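Local coordinates for protein GCN5-related N-acetyltransferase:Aminotransferase, class-II (Rhodopseudomonas palustris, PDB 2FIW) that probably transfers acetyl groups from acetyl coenzyme A to an amine substrate, as a member of the GCN5-related N-acetyltransferase family, at residues M5-L10 / G100-D105; A22-A27 / V74-L79; Y136-R141 / A152-T157. All blocks are in the same frame, centred on the assembly; numbering follows the deposited sequence.

Overall arrangement
Near the N terminus, 5-10 leads into edge strand 9-12 and later meets 100-105 on helix 99-112. That meeting, contact 1, closes a loop of 89 intervening residues. Contact 2 is nested inside this loop: helix segment 22-27 crosses strand segment 74-79 and is tied to the mixed central sheet. Contacts 1 and 2 touch, because Leu103 CD1 packs on the backbone of Gly75 and Phe76. Contact 3 follows in series. It is the hairpin of strands 137-146 and 149-159 at the far edge of the same sheet. Ile104 CG2 meets Tyr136 OH, which joins contacts 1 and 3. Contacts 2 and 3 do not touch.

Contact 1: M5-L10 / G100-D105; sequences MSTPAL and GTTLID. With ACO (acetyl coenzyme *a), chain C.
Thr102 of helix 99-112 meets Thr7, Pro8 and Leu10 of the N-terminal segment. Its CG2 is anti to the backbone N, with chi1 (to OG1) at -59°, and this methyl is met by all three residues. Thr102 CG2 lies 3.4 Å from Thr7 CG2, methyl against methyl, with the two side chains crossing obliquely. Pro8 and Thr102 reach toward each other tip to tip. Pro8 CD sits 3.2 Å from Thr102 OG1, while Pro8 CG rests against CB and CG2 of the threonine. The hydroxyl is hydrogen-bonded to Asp98 O, just before the helix.

Leu10 packs on Thr102 CG2 through CG and both of its methyls. Leu10 CD1 also approaches Thr102 O, at 3.7 Å. The other branch reaches the next residue of the helix, with Leu10 CD2 3.8 Å from Leu103 CD2. Leu103 is buried and continues the apolar contact to Leu65 and Ala67 of strand 63-69.

The same helix start holds acetyl coenzyme A, as in other GNAT proteins. Gly100 N donates to ACO O5A at 2.9 Å with an N-H...O angle of 162°. A side chain at Gly100 would probably run into ACO O3A, the oxygen that bridges the two phosphates. Thr101 grips ACO O2A twice, from N at 2.9 Å and from OG1 at 2.7 Å. Thr101 OG1 is also hydrogen-bonded to Arg134 NH2. Met5, a selenomethionine bent at chi2, has SE 3.2 Å from ACO N6A of the adenine.

The chemistry divides by residue. Thr102 and Leu103 give methyl groups to the N-terminal segment. Gly100 and Thr101 give N-H and hydroxyl groups to the pyrophosphate, whose negative charge is likely to be favoured further by the helix N terminus.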
loop_
_atom_site.group_PDB
_atom_site.type_symbol
_atom_site.label_atom_id
_atom_site.label_comp_id
_atom_site.label_asym_id
_atom_site.label_seq_id
_atom_site.Cartn_x
_atom_site.Cartn_y
_atom_site.Cartn_z
HETATM N N MSE A 5 -12.221 -16.661 -0.187
HETATM C CA MSE A 5 -12.560 -15.288 -0.530
HETATM C C MSE A 5 -12.764 -15.147 -2.039
HETATM O O MSE A 5 -12.157 -15.847 -2.837
HETATM C CB MSE A 5 -11.469 -14.304 -0.071
HETATM C CG MSE A 5 -11.124 -14.255 1.427
HETATM SE SE MSE A 5 -12.606 -13.795 2.588
HETATM C CE MSE A 5 -13.510 -12.400 1.642
ATOM N N SER A 6 -13.655 -14.243 -2.409
ATOM C CA SER A 6 -13.709 -13.709 -3.746
ATOM C C SER A 6 -12.501 -12.779 -3.991
ATOM O O SER A 6 -11.929 -12.201 -3.056
ATOM C CB SER A 6 -15.008 -12.932 -3.929
ATOM O OG SER A 6 -16.132 -13.776 -3.728
ATOM N N THR A 7 -12.108 -12.652 -5.247
ATOM C CA THR A 7 -11.057 -11.730 -5.635
ATOM C C THR A 7 -11.715 -10.407 -5.991
ATOM O O THR A 7 -12.705 -10.383 -6.712
ATOM C CB THR A 7 -10.301 -12.276 -6.855
ATOM O OG1 THR A 7 -9.994 -13.662 -6.641
ATOM C CG2 THR A 7 -9.009 -11.548 -7.057
ATOM N N PRO A 8 -11.194 -9.291 -5.475
ATOM C CA PRO A 8 -11.775 -8.051 -5.968
ATOM C C PRO A 8 -11.361 -7.743 -7.418
ATOM O O PRO A 8 -10.354 -8.263 -7.910
ATOM C CB PRO A 8 -11.218 -6.992 -5.004
ATOM C CG PRO A 8 -9.976 -7.573 -4.473
ATOM C CD PRO A 8 -10.147 -9.060 -4.466
ATOM N N ALA A 9 -12.170 -6.924 -8.085
ATOM C CA ALA A 9 -11.814 -6.338 -9.363
ATOM C C ALA A 9 -10.751 -5.277 -9.134
ATOM O O ALA A 9 -10.753 -4.586 -8.109
ATOM C CB ALA A 9 -13.024 -5.728 -10.002
ATOM N N LEU A 10 -9.832 -5.163 -10.083
ATOM C CA LEU A 10 -8.765 -4.172 -10.038
ATOM C C LEU A 10 -8.823 -3.348 -11.318
ATOM O O LEU A 10 -9.054 -3.886 -12.402
ATOM C CB LEU A 10 -7.396 -4.849 -9.921
ATOM C CG LEU A 10 -7.117 -5.881 -8.820
ATOM C CD1 LEU A 10 -5.657 -6.336 -8.880
ATOM C CD2 LEU A 10 -7.423 -5.342 -7.439
ATOM N N GLY A 100 -5.658 -6.804 -0.081
ATOM C CA GLY A 100 -4.210 -6.575 -0.099
ATOM C C GLY A 100 -3.450 -7.558 -0.975
ATOM O O GLY A 100 -2.615 -7.155 -1.802
ATOM N N THR A 101 -3.735 -8.848 -0.785
ATOM C CA THR A 101 -3.111 -9.932 -1.563
ATOM C C THR A 101 -3.358 -9.828 -3.074
ATOM O O THR A 101 -2.440 -9.952 -3.870
ATOM C CB THR A 101 -3.576 -11.328 -1.037
ATOM O OG1 THR A 101 -3.144 -11.481 0.317
ATOM C CG2 THR A 101 -3.033 -12.476 -1.877
ATOM N N THR A 102 -4.603 -9.597 -3.454
ATOM C CA THR A 102 -4.976 -9.376 -4.846
ATOM C C THR A 102 -4.191 -8.201 -5.439
ATOM O O THR A 102 -3.628 -8.317 -6.515
ATOM C CB THR A 102 -6.518 -9.140 -4.956
ATOM O OG1 THR A 102 -7.202 -10.292 -4.442
ATOM C CG2 THR A 102 -6.954 -8.915 -6.392
ATOM N N LEU A 103 -4.132 -7.090 -4.711
ATOM C CA LEU A 103 -3.419 -5.909 -5.165
ATOM C C LEU A 103 -1.941 -6.184 -5.376
ATOM O O LEU A 103 -1.388 -5.824 -6.420
ATOM C CB LEU A 103 -3.593 -4.759 -4.175
ATOM C CG LEU A 103 -4.874 -3.939 -4.241
ATOM C CD1 LEU A 103 -4.929 -3.059 -2.997
ATOM C CD2 LEU A 103 -4.973 -3.114 -5.580
ATOM N N ILE A 104 -1.311 -6.830 -4.393
ATOM C CA ILE A 104 0.127 -7.101 -4.448
ATOM C C ILE A 104 0.501 -8.129 -5.516
ATOM O O ILE A 104 1.492 -7.946 -6.200
ATOM C CB ILE A 104 0.730 -7.429 -3.055
ATOM C CG1 ILE A 104 0.577 -6.236 -2.121
ATOM C CG2 ILE A 104 2.213 -7.763 -3.152
ATOM C CD1 ILE A 104 0.912 -4.885 -2.766
ATOM N N ASP A 105 -0.295 -9.184 -5.675
ATOM C CA ASP A 105 -0.134 -10.105 -6.801
ATOM C C ASP A 105 -0.120 -9.360 -8.153
ATOM O O ASP A 105 0.699 -9.655 -9.028
ATOM C CB ASP A 105 -1.270 -11.132 -6.809
ATOM C CG ASP A 105 -1.185 -12.150 -5.657
ATOM O OD1 ASP A 105 -0.119 -12.272 -4.990
ATOM O OD2 ASP A 105 -2.211 -12.831 -5.419
HETATM N N1A ACO C . -10.169 -15.451 7.274
HETATM C C2A ACO C . -9.048 -15.269 8.000
HETATM N N3A ACO C . -8.009 -14.560 7.520
HETATM C C4A ACO C . -8.035 -13.984 6.277
HETATM C C5A ACO C . -9.153 -14.124 5.472
HETATM C C6A ACO C . -10.291 -14.918 6.027
HETATM N N6A ACO C . -11.425 -15.110 5.308
HETATM N N7A ACO C . -8.910 -13.467 4.315
HETATM C C8A ACO C . -7.670 -12.928 4.406
HETATM N N9A ACO C . -7.143 -13.253 5.595
HETATM C C1B ACO C . -5.816 -12.887 6.159
HETATM C C2B ACO C . -4.620 -13.315 5.330
HETATM O O2B ACO C . -4.272 -14.676 5.592
HETATM C C3B ACO C . -3.550 -12.353 5.821
HETATM O O3B ACO C . -2.772 -12.929 6.872
HETATM P P3B ACO C . -1.257 -12.448 7.190
HETATM O O7A ACO C . -1.348 -11.105 7.906
HETATM O O8A ACO C . -0.602 -12.334 5.833
HETATM O O9A ACO C . -0.733 -13.577 8.050
HETATM C C4B ACO C . -4.308 -11.125 6.342
HETATM O O4B ACO C . -5.694 -11.473 6.367
HETATM C C5B ACO C . -4.128 -9.895 5.453
HETATM O O5B ACO C . -4.336 -10.296 4.091
HETATM P P1A ACO C . -5.270 -9.481 3.067
HETATM O O1A ACO C . -6.720 -9.611 3.487
HETATM O O2A ACO C . -4.818 -9.932 1.696
HETATM O O3A ACO C . -4.737 -7.975 3.313
HETATM P P2A ACO C . -5.675 -6.746 3.692
HETATM O O4A ACO C . -6.145 -6.941 5.107
HETATM O O5A ACO C . -6.678 -6.582 2.586
HETATM O O6A ACO C . -4.662 -5.482 3.638
HETATM C CBP ACO C . -2.775 -4.112 4.507
HETATM C CCP ACO C . -3.306 -5.499 4.108
HETATM C CDP ACO C . -1.399 -4.307 5.133
HETATM C CEP ACO C . -2.674 -3.223 3.277
HETATM C CAP ACO C . -3.731 -3.408 5.500
HETATM O OAP ACO C . -3.741 -4.059 6.782
HETATM C C9P ACO C . -3.582 -1.901 5.681
HETATM O O9P ACO C . -4.240 -1.063 4.886
HETATM N N8P ACO C . -2.851 -1.446 6.614
HETATM C C7P ACO C . -2.593 -0.057 7.019
HETATM C C6P ACO C . -1.750 0.741 6.023
HETATM C C5P ACO C . -0.415 0.077 5.875
HETATM O O5P ACO C . 0.196 -0.336 6.851
HETATM N N4P ACO C . 0.037 -0.042 4.636
HETATM C C3P ACO C . 1.284 -0.674 4.253
HETATM C C2P ACO C . 2.378 0.376 4.366
HETATM S S1P ACO C . 3.697 -0.287 3.419
HETATM C C ACO C . 3.677 0.585 1.999
HETATM O O ACO C . 2.653 1.148 1.630
HETATM C CH3 ACO C . 4.794 0.661 1.292
#

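Contact 2: A22-A27 / V74-L79; sequences AAIFVA and VGFASL
This contact belongs to the core of the GNAT fold, where helix 18-32 lies across one face of the central mixed sheet. Its segment 22-27 runs over strand segment 74-79 at 95° between their N-to-C directions. The axes of the two segments come within 8.4 Å. The strand has a classic beta bulge here, with Val74 and Gly75 both facing Ala67 of the neighbouring strand 63-69.

Ile24 meets the bulge. Its side chain points toward the strand, and CD1 lies 3.7 Å from Gly75 N. The same methyl is 4.0 Å from Val74 N. The other branch of the isoleucine, CG2, is anti to the backbone N and turns to the next residue along the strand. Ile24 CG2 is 4.1 Å from Phe76 CD1, near the plane of the ring and at its edge. Ile24 and Phe76 pass alongside with their chains running opposite ways.

The Val74 side chain points away from the helix and touches Val99 of helix 99-112. Ala77 likewise touches that helix, through Leu103 and Leu107. All five residues that touch across this contact are buried, and the contact is entirely apolar in its side chains.

Phe76 has CG between the backbone N and the carbonyl carbon, chi1 77°, the crowded position. The rim of its ring approaches segment 22-27, and the ring also touches Thr64 and Met87 of the flanking strands. The Phe25 ring meets Tyr89 edge-to-face and also touches Phe55. The part of Phe25 nearest the strand is CB. This carbon lies in the plane of the Phe76 ring, at its edge, with Phe25 CB 4.0 Å from Phe76 CE1 and 4.1 Å from Phe76 CZ.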
loop_
_atom_site.group_PDB
_atom_site.type_symbol
_atom_site.label_atom_id
_atom_site.label_comp_id
_atom_site.label_asym_id
_atom_site.label_seq_id
_atom_site.Cartn_x
_atom_site.Cartn_y
_atom_site.Cartn_z
ATOM N N ALA A 22 -7.329 9.220 -1.472
ATOM C CA ALA A 22 -6.825 9.968 -0.335
ATOM C C ALA A 22 -7.605 9.596 0.905
ATOM O O ALA A 22 -7.030 9.521 1.971
ATOM C CB ALA A 22 -6.892 11.487 -0.592
ATOM N N ALA A 23 -8.899 9.325 0.739
ATOM C CA ALA A 23 -9.775 8.875 1.807
ATOM C C ALA A 23 -9.495 7.452 2.313
ATOM O O ALA A 23 -9.595 7.185 3.516
ATOM C CB ALA A 23 -11.222 9.019 1.384
ATOM N N ILE A 24 -9.145 6.537 1.416
ATOM C CA ILE A 24 -8.793 5.161 1.822
ATOM C C ILE A 24 -7.473 5.173 2.589
ATOM O O ILE A 24 -7.286 4.418 3.544
ATOM C CB ILE A 24 -8.674 4.203 0.586
ATOM C CG1 ILE A 24 -10.059 3.854 0.033
ATOM C CG2 ILE A 24 -7.920 2.932 0.943
ATOM C CD1 ILE A 24 -10.044 3.384 -1.424
ATOM N N PHE A 25 -6.566 6.037 2.136
ATOM C CA PHE A 25 -5.215 6.175 2.653
ATOM C C PHE A 25 -5.243 6.694 4.104
ATOM O O PHE A 25 -4.651 6.070 4.996
ATOM C CB PHE A 25 -4.446 7.097 1.697
ATOM C CG PHE A 25 -3.116 7.603 2.212
ATOM C CD1 PHE A 25 -3.023 8.860 2.829
ATOM C CD2 PHE A 25 -1.947 6.883 1.979
ATOM C CE1 PHE A 25 -1.791 9.346 3.259
ATOM C CE2 PHE A 25 -0.720 7.343 2.404
ATOM C CZ PHE A 25 -0.624 8.583 3.041
ATOM N N VAL A 26 -5.950 7.798 4.348
ATOM C CA VAL A 26 -6.012 8.334 5.705
ATOM C C VAL A 26 -6.804 7.425 6.650
ATOM O O VAL A 26 -6.415 7.291 7.806
ATOM C CB VAL A 26 -6.471 9.845 5.820
ATOM C CG1 VAL A 26 -6.030 10.663 4.639
ATOM C CG2 VAL A 26 -7.941 9.971 6.055
ATOM N N ALA A 27 -7.888 6.797 6.176
ATOM C CA ALA A 27 -8.691 5.929 7.038
ATOM C C ALA A 27 -7.941 4.656 7.405
ATOM O O ALA A 27 -8.044 4.165 8.522
ATOM C CB ALA A 27 -10.000 5.611 6.387
ATOM N N VAL A 74 -12.119 0.053 -2.407
ATOM C CA VAL A 74 -11.922 -0.459 -1.057
ATOM C C VAL A 74 -10.431 -0.602 -0.713
ATOM O O VAL A 74 -10.098 -1.030 0.390
ATOM C CB VAL A 74 -12.621 -1.854 -0.845
ATOM C CG1 VAL A 74 -14.133 -1.744 -1.035
ATOM C CG2 VAL A 74 -12.048 -2.927 -1.759
ATOM N N GLY A 75 -9.558 -0.256 -1.664
ATOM C CA GLY A 75 -8.117 -0.433 -1.521
ATOM C C GLY A 75 -7.362 0.013 -2.757
ATOM O O GLY A 75 -7.936 0.091 -3.846
ATOM N N PHE A 76 -6.078 0.329 -2.592
ATOM C CA PHE A 76 -5.223 0.653 -3.730
ATOM C C PHE A 76 -3.747 0.312 -3.447
ATOM O O PHE A 76 -3.316 0.171 -2.280
ATOM C CB PHE A 76 -5.388 2.128 -4.173
ATOM C CG PHE A 76 -4.676 3.106 -3.280
ATOM C CD1 PHE A 76 -5.248 3.503 -2.062
ATOM C CD2 PHE A 76 -3.411 3.594 -3.626
ATOM C CE1 PHE A 76 -4.576 4.393 -1.226
ATOM C CE2 PHE A 76 -2.738 4.488 -2.801
ATOM C CZ PHE A 76 -3.324 4.891 -1.599
ATOM N N ALA A 77 -2.979 0.146 -4.514
ATOM C CA ALA A 77 -1.549 -0.077 -4.369
ATOM C C ALA A 77 -0.817 0.560 -5.541
ATOM O O ALA A 77 -1.406 0.802 -6.594
ATOM C CB ALA A 77 -1.232 -1.568 -4.252
ATOM N N SER A 78 0.470 0.831 -5.344
ATOM C CA SER A 78 1.231 1.616 -6.288
ATOM C C SER A 78 2.633 1.088 -6.461
ATOM O O SER A 78 3.388 0.924 -5.499
ATOM C CB SER A 78 1.274 3.067 -5.847
ATOM O OG SER A 78 1.396 3.937 -6.957
ATOM N N LEU A 79 2.968 0.797 -7.710
ATOM C CA LEU A 79 4.321 0.416 -8.050
ATOM C C LEU A 79 5.086 1.649 -8.540
ATOM O O LEU A 79 4.614 2.368 -9.425
ATOM C CB LEU A 79 4.305 -0.689 -9.114
ATOM C CG LEU A 79 5.673 -1.203 -9.569
ATOM C CD1 LEU A 79 6.188 -2.251 -8.594
ATOM C CD2 LEU A 79 5.515 -1.781 -10.967
#

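Contact 3: Y136-R141 / A152-T157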
loop_
_atom_site.group_PDB
_atom_site.type_symbol
_atom_site.label_atom_id
_atom_site.label_comp_id
_atom_site.label_asym_id
_atom_site.label_seq_id
_atom_site.Cartn_x
_atom_site.Cartn_y
_atom_site.Cartn_z
ATOM N N TYR A 136 8.376 -11.957 1.173
ATOM C CA TYR A 136 9.271 -10.809 1.378
ATOM C C TYR A 136 10.146 -11.024 2.608
ATOM O O TYR A 136 9.653 -11.422 3.678
ATOM C CB TYR A 136 8.482 -9.503 1.505
ATOM C CG TYR A 136 7.844 -9.082 0.205
ATOM C CD1 TYR A 136 6.704 -9.741 -0.280
ATOM C CD2 TYR A 136 8.373 -8.030 -0.543
ATOM C CE1 TYR A 136 6.124 -9.364 -1.479
ATOM C CE2 TYR A 136 7.798 -7.643 -1.734
ATOM C CZ TYR A 136 6.678 -8.313 -2.195
ATOM O OH TYR A 136 6.107 -7.946 -3.379
ATOM N N VAL A 137 11.440 -10.753 2.450
ATOM C CA VAL A 137 12.402 -11.005 3.508
ATOM C C VAL A 137 13.010 -9.704 3.993
ATOM O O VAL A 137 13.539 -8.930 3.197
ATOM C CB VAL A 137 13.508 -11.984 3.036
ATOM C CG1 VAL A 137 14.640 -12.079 4.063
ATOM C CG2 VAL A 137 12.908 -13.366 2.733
ATOM N N ALA A 138 12.941 -9.485 5.308
ATOM C CA ALA A 138 13.454 -8.271 5.945
ATOM C C ALA A 138 14.949 -8.108 5.727
ATOM O O ALA A 138 15.734 -8.994 6.051
ATOM C CB ALA A 138 13.141 -8.281 7.420
ATOM N N LYS A 139 15.339 -6.971 5.171
ATOM C CA LYS A 139 16.735 -6.711 4.891
ATOM C C LYS A 139 17.320 -5.601 5.748
ATOM O O LYS A 139 18.477 -5.687 6.159
ATOM C CB LYS A 139 16.950 -6.414 3.397
ATOM C CG LYS A 139 16.701 -7.630 2.473
ATOM C CD LYS A 139 17.229 -8.952 3.083
ATOM C CE LYS A 139 17.272 -10.077 2.077
ATOM N NZ LYS A 139 18.445 -9.919 1.160
ATOM N N GLN A 140 16.523 -4.570 6.028
ATOM C CA GLN A 140 17.041 -3.354 6.658
ATOM C C GLN A 140 15.938 -2.598 7.393
ATOM O O GLN A 140 14.918 -2.243 6.803
ATOM C CB GLN A 140 17.713 -2.464 5.591
ATOM C CG GLN A 140 18.470 -1.252 6.108
ATOM C CD GLN A 140 19.432 -1.591 7.239
ATOM O OE1 GLN A 140 19.159 -1.300 8.403
ATOM N NE2 GLN A 140 20.558 -2.224 6.901
ATOM N N ARG A 141 16.140 -2.381 8.687
ATOM C CA ARG A 141 15.263 -1.550 9.486
ATOM C C ARG A 141 15.655 -0.090 9.232
ATOM O O ARG A 141 16.836 0.244 9.240
ATOM C CB ARG A 141 15.381 -1.958 10.967
ATOM C CG ARG A 141 14.558 -1.163 11.979
ATOM C CD ARG A 141 13.647 -2.100 12.804
ATOM N NE ARG A 141 12.333 -2.098 12.181
ATOM C CZ ARG A 141 11.193 -1.684 12.725
ATOM N NH1 ARG A 141 11.103 -1.291 13.981
ATOM N NH2 ARG A 141 10.097 -1.714 11.982
ATOM N N ALA A 152 9.411 4.248 12.017
ATOM C CA ALA A 152 10.193 3.072 11.636
ATOM C C ALA A 152 9.509 2.331 10.487
ATOM O O ALA A 152 8.284 2.407 10.330
ATOM C CB ALA A 152 10.385 2.149 12.811
ATOM N N ASN A 153 10.319 1.654 9.672
ATOM C CA ASN A 153 9.843 0.645 8.740
ATOM C C ASN A 153 10.970 -0.303 8.405
ATOM O O ASN A 153 12.068 -0.154 8.919
ATOM C CB ASN A 153 9.175 1.238 7.475
ATOM C CG ASN A 153 10.126 2.046 6.616
ATOM O OD1 ASN A 153 11.246 1.627 6.325
ATOM N ND2 ASN A 153 9.665 3.210 6.187
ATOM N N THR A 154 10.686 -1.297 7.577
ATOM C CA THR A 154 11.667 -2.300 7.215
ATOM C C THR A 154 11.642 -2.494 5.706
ATOM O O THR A 154 10.573 -2.709 5.103
ATOM C CB THR A 154 11.374 -3.651 7.913
ATOM O OG1 THR A 154 11.032 -3.417 9.277
ATOM C CG2 THR A 154 12.580 -4.573 7.881
ATOM N N THR A 155 12.825 -2.415 5.109
ATOM C CA THR A 155 13.025 -2.785 3.715
ATOM C C THR A 155 12.987 -4.304 3.645
ATOM O O THR A 155 13.665 -4.980 4.400
ATOM C CB THR A 155 14.364 -2.243 3.174
ATOM O OG1 THR A 155 14.422 -0.833 3.400
ATOM C CG2 THR A 155 14.508 -2.522 1.683
HETATM N N MSE A 156 12.139 -4.819 2.765
HETATM C CA MSE A 156 11.920 -6.249 2.606
HETATM C C MSE A 156 11.888 -6.512 1.114
HETATM O O MSE A 156 11.279 -5.750 0.364
HETATM C CB MSE A 156 10.586 -6.680 3.228
HETATM C CG MSE A 156 10.340 -6.152 4.633
HETATM SE SE MSE A 156 8.803 -6.928 5.459
HETATM C CE MSE A 156 8.727 -5.856 6.966
ATOM N N THR A 157 12.558 -7.573 0.682
ATOM C CA THR A 157 12.674 -7.870 -0.752
ATOM C C THR A 157 12.132 -9.252 -1.093
ATOM O O THR A 157 12.181 -10.162 -0.269
ATOM C CB THR A 157 14.137 -7.750 -1.255
ATOM O OG1 THR A 157 14.961 -8.667 -0.528
ATOM C CG2 THR A 157 14.679 -6.330 -1.065
HETATM O O HOH W 1 8.492 -2.717 9.471
#
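Strand 137-141 pairs antiparallel with 152-157, with 134° between their directions. In the hydrogen-bonded pair Val137-Thr157, Val137 N is 2.9 Å from Thr157 O and Thr157 N donates back to Val137 O. Thr155 O takes two donors. Lys139 N is 2.7 Å from Thr155 O, while the bond from Gln140 N to Thr155 O is weak at 3.3 Å. Thr155 N donates to Gln140 O at 2.7 Å.

Tyr136 and Met156, a selenomethionine, meet through their first side-chain carbons, with Tyr136 CB 3.9 Å from Met156 CB. Met156 O lies in the plane of the Tyr136 ring, at its edge. The tyrosine hydroxyl bonds to Glu108. The aliphatic chain of Lys139 crosses the Thr157 side chain at about a right angle, with CG and CE beside OG1.

The two strands are the C-terminal beta hairpin of the GNAT fold, and 137-146 is the edge strand of the sheet. A classic beta bulge at Lys139 and Gln140, opposite Thr155, shifts the register by one.

Beyond the bulge, Arg141 and Thr154 form a non-hydrogen-bonded pair. Arg141 CG is anti to the backbone N, chi1 178°, and the chain is bent at chi2 and chi3. Ala152 CB lies over one face of the guanidinium, 3.7 Å from Arg141 NH1. Thr154 OG1 is at its edge and in plane, but the bond from Arg141 NE to Thr154 OG1 is weak at 3.4 Å. Thr154 OG1 donates to a water at 2.6 Å, and Arg141 NH2 bonds weakly to the same water. An alanine at Thr154 would probably leave Arg141 NE and the water without this partner and open a gap where CG2 meets Ala138 CB. Arg141 NH2 also forms a salt bridge with Asp125.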